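Local coordinates for aminopentol aminotransferase (PDB 6HBS) that catalyses the pyridoxal-phosphate-dependent deamination of aminopentol (hydrolysed fumonisin B1) to its 2-keto form, passing the amino group preferably to pyruvate, at the interface of chains A and B. Numbering follows the deposited sequence. Chains: chain A/B, Aminopentol aminotransferase.

The interface of chains A and B. Residues chain A 26, 61, 64, 69, 258, 263-264; chain B 87-88, 287-288.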
loop_
_atom_site.group_PDB
_atom_site.type_symbol
_atom_site.label_atom_id
_atom_site.label_comp_id
_atom_site.label_asym_id
_atom_site.label_seq_id
_atom_site.Cartn_x
_atom_site.Cartn_y
_atom_site.Cartn_z
ATOM N N GLU A 26 12.694 -7.381 4.942
ATOM C CA GLU A 26 13.944 -7.238 4.216
ATOM C C GLU A 26 15.084 -6.788 5.132
ATOM O O GLU A 26 16.182 -6.589 4.664
ATOM C CB GLU A 26 13.788 -6.271 3.037
ATOM C CG GLU A 26 12.877 -6.823 1.957
ATOM C CD GLU A 26 12.842 -6.060 0.642
ATOM O OE1 GLU A 26 13.571 -5.050 0.507
ATOM O OE2 GLU A 26 12.076 -6.465 -0.241
ATOM N N ALA A 61 13.719 -10.501 -5.049
ATOM C CA ALA A 61 13.166 -9.325 -4.355
ATOM C C ALA A 61 12.047 -9.747 -3.380
ATOM O O ALA A 61 11.166 -8.954 -3.075
ATOM C CB ALA A 61 12.684 -8.340 -5.405
ATOM N N PRO A 64 8.591 -10.398 -6.048
ATOM C CA PRO A 64 8.219 -9.580 -7.203
ATOM C C PRO A 64 8.974 -9.792 -8.526
ATOM O O PRO A 64 8.388 -9.581 -9.563
ATOM C CB PRO A 64 8.467 -8.157 -6.697
ATOM C CG PRO A 64 8.126 -8.255 -5.208
ATOM C CD PRO A 64 8.671 -9.612 -4.807
ATOM N N TYR A 69 14.778 -8.409 -13.492
ATOM C CA TYR A 69 14.833 -7.010 -13.172
ATOM C C TYR A 69 15.040 -6.179 -14.437
ATOM O O TYR A 69 15.966 -6.456 -15.216
ATOM C CB TYR A 69 15.978 -6.735 -12.211
ATOM C CG TYR A 69 15.858 -7.307 -10.822
ATOM C CD1 TYR A 69 14.955 -6.804 -9.896
ATOM C CD2 TYR A 69 16.713 -8.317 -10.401
ATOM C CE1 TYR A 69 14.931 -7.267 -8.586
ATOM C CE2 TYR A 69 16.696 -8.789 -9.104
ATOM C CZ TYR A 69 15.803 -8.258 -8.181
ATOM O OH TYR A 69 15.804 -8.733 -6.894
ATOM N N LYS A 258 2.722 -9.097 -5.223
ATOM C CA LYS A 258 4.180 -9.272 -5.423
ATOM C C LYS A 258 4.587 -9.129 -6.899
ATOM O O LYS A 258 5.276 -8.182 -7.230
ATOM C CB LYS A 258 4.690 -10.570 -4.769
ATOM C CG LYS A 258 4.755 -10.458 -3.242
ATOM C CD LYS A 258 5.325 -11.631 -2.443
ATOM C CE LYS A 258 5.621 -11.275 -0.983
ATOM N NZ LYS A 258 4.453 -11.401 -0.048
ATOM N N GLY A 263 7.386 -6.264 -10.231
ATOM C CA GLY A 263 8.107 -5.345 -9.336
ATOM C C GLY A 263 7.372 -4.023 -9.138
ATOM O O GLY A 263 7.617 -3.355 -8.165
ATOM N N TYR A 264 6.521 -3.628 -10.086
ATOM C CA TYR A 264 5.648 -2.440 -9.891
ATOM C C TYR A 264 4.633 -2.729 -8.773
ATOM O O TYR A 264 4.178 -3.855 -8.608
ATOM C CB TYR A 264 5.012 -2.047 -11.220
ATOM C CG TYR A 264 5.973 -1.339 -12.148
ATOM C CD1 TYR A 264 6.833 -2.047 -12.963
ATOM C CD2 TYR A 264 6.068 0.045 -12.163
ATOM C CE1 TYR A 264 7.751 -1.414 -13.785
ATOM C CE2 TYR A 264 6.955 0.700 -13.004
ATOM C CZ TYR A 264 7.801 -0.037 -13.818
ATOM O OH TYR A 264 8.705 0.601 -14.623
ATOM N N THR B 87 12.261 -2.431 -7.108
ATOM C CA THR B 87 11.935 -3.412 -6.052
ATOM C C THR B 87 12.968 -4.539 -6.051
ATOM O O THR B 87 12.906 -5.420 -6.919
ATOM C CB THR B 87 10.539 -3.969 -6.323
ATOM O OG1 THR B 87 9.657 -2.857 -6.442
ATOM C CG2 THR B 87 10.093 -4.951 -5.259
ATOM N N MET B 88 13.854 -4.535 -5.054
ATOM C CA MET B 88 15.012 -5.441 -5.004
ATOM C C MET B 88 14.939 -6.261 -3.715
ATOM O O MET B 88 14.063 -6.054 -2.895
ATOM C CB MET B 88 16.321 -4.642 -5.056
ATOM C CG MET B 88 16.450 -3.787 -6.314
ATOM S SD MET B 88 17.986 -2.844 -6.422
ATOM C CE MET B 88 17.750 -1.506 -5.253
ATOM N N SER B 287 5.811 -5.938 0.852
ATOM C CA SER B 287 6.558 -6.332 -0.374
ATOM C C SER B 287 7.146 -5.120 -1.107
ATOM O O SER B 287 8.272 -5.215 -1.606
ATOM C CB SER B 287 5.650 -7.056 -1.361
ATOM O OG SER B 287 5.069 -8.196 -0.764
ATOM N N PHE B 288 6.358 -4.035 -1.196
ATOM C CA PHE B 288 6.688 -2.851 -2.001
ATOM C C PHE B 288 7.235 -1.683 -1.170
ATOM O O PHE B 288 7.543 -0.609 -1.732
ATOM C CB PHE B 288 5.456 -2.446 -2.800
ATOM C CG PHE B 288 4.989 -3.519 -3.749
ATOM C CD1 PHE B 288 5.860 -4.064 -4.678
ATOM C CD2 PHE B 288 3.686 -4.012 -3.691
ATOM C CE1 PHE B 288 5.438 -5.082 -5.520
ATOM C CE2 PHE B 288 3.253 -4.982 -4.571
ATOM C CZ PHE B 288 4.142 -5.541 -5.462
HETATM O O HOH W 1 9.299 -7.684 -1.479
HETATM O O HOH W 2 12.090 -4.668 -2.157
#
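The phenyl ring of B:Phe288 is covered on one face from within its own chain by CB of B:Ser287, over the ring centre. Over the opposite face sits the carbonyl oxygen O of A:Tyr264, 3.6 Å from CE1 of B:Phe288. CZ of B:Phe288 points towards the carbonyl oxygen O of A:Lys258, 3.4 Å away. The phenol of A:Tyr69 works by its edge. The carbonyl oxygen of B:Thr87 lies in the ring plane, 3.2 Å from CE1, while the hydroxyl end reaches towards the backbone of B:Met88.

Between the two rings sits B:Thr87. Its OG1 donates a hydrogen bond of 2.7 Å to the carbonyl oxygen of A:Gly263. The C=O...donor angle is 140°, with the donor tilted modestly from the carbonyl plane. Chi1 of -54° sets OG1 beside the backbone N and turns CG2 the other way, anti to that N, where it packs 3.8 Å from CG of A:Pro64. An alanine here would probably leave the carbonyl oxygen of A:Gly263 without this donor and open a small gap against the proline ring.

Two waters link polar groups of the two chains. One lies 2.6 Å from OE2 of the A:Glu26 carboxylate and also meets the carbonyl oxygen of B:Met88. A second joins the carbonyl oxygens of A:Ala61 and B:Ser287 and also lies near OE2, so this oxygen links the two waters. Nearby, the hydroxyl OG of B:Ser287 lies alongside the A:Lys258 chain from CG to NZ, which bends at its last torsion (chi4 85°).

A:Lys258 is the lysine that carries pyridoxal phosphate in this class-III aminotransferase, and the patch therefore borders the active site of chain A. Mostly loops meet here, with A:Ala61 in the 3-10 helix 60-62 and B:Ser287 and B:Phe288 just ahead of helix 292-307, within a two-fold dimer interface that repeats the contact with the chains exchanged.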